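Local coordinates for SCO1 protein (Saccharomyces cerevisiae, PDB 2B7K) that is required for cytochrome c oxidase subunits 1 and 2 to accumulate and probably delivers copper to the enzyme as a mitochondrial metallochaperone, at residues N32-E36 and K37-G41. Sequence-based numbering, arbitrary orientation.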
ATOM      1  N   ASN A  32     -16.239  -4.306  -0.609  1.00 19.34           N
ATOM      2  CA  ASN A  32     -16.414  -3.430  -1.762  1.00 19.68           C
ATOM      3  C   ASN A  32     -15.385  -3.699  -2.850  1.00 19.29           C
ATOM      4  O   ASN A  32     -14.228  -4.009  -2.566  1.00 17.44           O
ATOM      5  CB  ASN A  32     -16.300  -1.956  -1.354  1.00 29.07           C
ATOM      6  CG  ASN A  32     -17.236  -1.586  -0.228  1.00 32.30           C
ATOM      7  OD1 ASN A  32     -18.441  -1.822  -0.301  1.00 33.29           O
ATOM      8  ND2 ASN A  32     -16.684  -0.994   0.822  1.00 33.07           N
ATOM      9  N   GLU A  33     -15.807  -3.568  -4.099  1.00 20.15           N
ATOM     10  CA  GLU A  33     -14.902  -3.774  -5.219  1.00 21.43           C
ATOM     11  C   GLU A  33     -13.821  -2.696  -5.179  1.00 20.12           C
ATOM     12  O   GLU A  33     -14.093  -1.545  -4.831  1.00 18.82           O
ATOM     13  CB  GLU A  33     -15.668  -3.681  -6.540  1.00 37.70           C
ATOM     14  CG  GLU A  33     -14.802  -3.848  -7.780  1.00 44.33           C
ATOM     15  CD  GLU A  33     -15.549  -3.519  -9.062  1.00 48.12           C
ATOM     16  OE1 GLU A  33     -16.643  -4.080  -9.275  1.00 50.00           O
ATOM     17  OE2 GLU A  33     -15.040  -2.703  -9.860  1.00 51.55           O
ATOM     18  N   PHE A  34     -12.593  -3.073  -5.518  1.00 16.73           N
ATOM     19  CA  PHE A  34     -11.486  -2.125  -5.547  1.00 16.90           C
ATOM     20  C   PHE A  34     -10.598  -2.518  -6.724  1.00 16.94           C
ATOM     21  O   PHE A  34     -10.031  -3.610  -6.739  1.00 16.12           O
ATOM     22  CB  PHE A  34     -10.685  -2.192  -4.243  1.00 17.84           C
ATOM     23  CG  PHE A  34      -9.776  -1.011  -4.032  1.00 19.76           C
ATOM     24  CD1 PHE A  34     -10.130   0.005  -3.150  1.00 20.01           C
ATOM     25  CD2 PHE A  34      -8.587  -0.897  -4.744  1.00 18.57           C
ATOM     26  CE1 PHE A  34      -9.312   1.128  -2.980  1.00 20.61           C
ATOM     27  CE2 PHE A  34      -7.760   0.224  -4.583  1.00 20.76           C
ATOM     28  CZ  PHE A  34      -8.129   1.236  -3.697  1.00 18.96           C
ATOM     29  N   THR A  35     -10.493  -1.639  -7.713  1.00 16.29           N
ATOM     30  CA  THR A  35      -9.675  -1.917  -8.889  1.00 17.80           C
ATOM     31  C   THR A  35      -8.658  -0.802  -9.052  1.00 16.98           C
ATOM     32  O   THR A  35      -8.606   0.112  -8.227  1.00 18.25           O
ATOM     33  CB  THR A  35     -10.534  -1.991 -10.167  1.00 22.64           C
ATOM     34  OG1 THR A  35     -11.035  -0.690 -10.481  1.00 23.44           O
ATOM     35  CG2 THR A  35     -11.707  -2.944  -9.965  1.00 23.62           C
ATOM     36  N   GLU A  36      -7.857  -0.861 -10.109  1.00 16.83           N
ATOM     37  CA  GLU A  36      -6.854   0.173 -10.317  1.00 18.14           C
ATOM     38  C   GLU A  36      -7.514   1.528 -10.523  1.00 18.81           C
ATOM     39  O   GLU A  36      -6.875   2.566 -10.357  1.00 18.48           O
ATOM     40  CB  GLU A  36      -5.938  -0.164 -11.506  1.00 25.76           C
ATOM     41  CG  GLU A  36      -6.505   0.103 -12.894  1.00 29.67           C
ATOM     42  CD  GLU A  36      -7.669  -0.798 -13.249  1.00 31.17           C
ATOM     43  OE1 GLU A  36      -7.756  -1.914 -12.691  1.00 30.30           O
ATOM     44  OE2 GLU A  36      -8.487  -0.394 -14.102  1.00 33.24           O
ATOM     45  N   LYS A  37      -8.798   1.516 -10.872  1.00 18.52           N
ATOM     46  CA  LYS A  37      -9.541   2.758 -11.078  1.00 19.94           C
ATOM     47  C   LYS A  37      -9.715   3.522  -9.764  1.00 18.61           C
ATOM     48  O   LYS A  37      -9.916   4.736  -9.763  1.00 19.20           O
ATOM     49  CB  LYS A  37     -10.915   2.457 -11.681  1.00 31.89           C
ATOM     50  CG  LYS A  37     -10.858   1.690 -12.992  1.00 36.09           C
ATOM     51  CD  LYS A  37     -10.030   2.422 -14.033  1.00 40.04           C
ATOM     52  CE  LYS A  37     -10.687   3.726 -14.452  1.00 42.94           C
ATOM     53  NZ  LYS A  37     -12.010   3.491 -15.094  1.00 46.36           N
ATOM     54  N   ASN A  38      -9.634   2.812  -8.643  1.00 17.05           N
ATOM     55  CA  ASN A  38      -9.780   3.448  -7.336  1.00 17.48           C
ATOM     56  C   ASN A  38      -8.510   4.178  -6.901  1.00 17.05           C
ATOM     57  O   ASN A  38      -8.477   4.798  -5.835  1.00 18.30           O
ATOM     58  CB  ASN A  38     -10.174   2.417  -6.270  1.00 21.46           C
ATOM     59  CG  ASN A  38     -11.605   1.924  -6.429  1.00 25.62           C
ATOM     60  OD1 ASN A  38     -11.872   0.947  -7.131  1.00 21.94           O
ATOM     61  ND2 ASN A  38     -12.539   2.614  -5.778  1.00 28.01           N
ATOM     62  N   LEU A  39      -7.465   4.104  -7.721  1.00 17.83           N
ATOM     63  CA  LEU A  39      -6.210   4.788  -7.413  1.00 18.63           C
ATOM     64  C   LEU A  39      -6.247   6.204  -7.976  1.00 20.03           C
ATOM     65  O   LEU A  39      -5.455   7.063  -7.594  1.00 21.56           O
ATOM     66  CB  LEU A  39      -5.027   4.055  -8.043  1.00 17.11           C
ATOM     67  CG  LEU A  39      -4.758   2.618  -7.597  1.00 16.52           C
ATOM     68  CD1 LEU A  39      -3.515   2.106  -8.316  1.00 17.60           C
ATOM     69  CD2 LEU A  39      -4.567   2.572  -6.084  1.00 17.14           C
ATOM     70  N   LEU A  40      -7.170   6.436  -8.899  1.00 18.63           N
ATOM     71  CA  LEU A  40      -7.295   7.739  -9.547  1.00 20.13           C
ATOM     72  C   LEU A  40      -7.747   8.863  -8.619  1.00 19.94           C
ATOM     73  O   LEU A  40      -8.587   8.664  -7.743  1.00 22.11           O
ATOM     74  CB  LEU A  40      -8.260   7.630 -10.732  1.00 25.09           C
ATOM     75  CG  LEU A  40      -7.834   6.622 -11.805  1.00 25.52           C
ATOM     76  CD1 LEU A  40      -8.912   6.522 -12.880  1.00 28.16           C
ATOM     77  CD2 LEU A  40      -6.502   7.056 -12.408  1.00 27.12           C
ATOM     78  N   GLY A  41      -7.167  10.043  -8.815  1.00 22.89           N
ATOM     79  CA  GLY A  41      -7.536  11.200  -8.017  1.00 23.04           C
ATOM     80  C   GLY A  41      -6.864  11.362  -6.668  1.00 22.60           C
ATOM     81  O   GLY A  41      -7.239  12.238  -5.895  1.00 22.01           O
TER
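The ring of Phe-34 carries Asn-38 on one face: CB of Asn-38 sits 3.5 Å from the ring centroid, a CH-pi contact. The amide and ring planes are 23° apart and stacked. At the ring edge, Leu-39 CD2 lies 4.2 Å from Phe-34 CE2. Leu-82 of strand 80-85 and Leu-110 of strand 108-111 also touch the Phe-34 side chain. The Asn-38 amide turns back to the strand, and its OD1 accepts a nearly straight bond from Thr-35 N (3.0 Å, 168°). In return, Asn-38 N donates to Thr-35 O (2.9 Å), so two bonds tie these residues together. Thr-35 OG1 lies between its own N and carbonyl carbon (chi1 69°). There it faces the turn and accepts a hydrogen bond from Lys-37 N at 3.2 Å, forming an ST turn. Leu-39 N continues the 3-10 pattern to Glu-36 O (3.1 Å). The Glu-36 side chain bends alongside Lys-37, with OE2 3.2 Å from Lys-37 CD, while Glu-36 OE1 is hydrogen-bonded to Phe-24 N. The ST turn and short 3-10 turn end edge strand 33-35 of the thioredoxin-fold sheet and lead toward strand 44-49, away from the probable copper-binding residues.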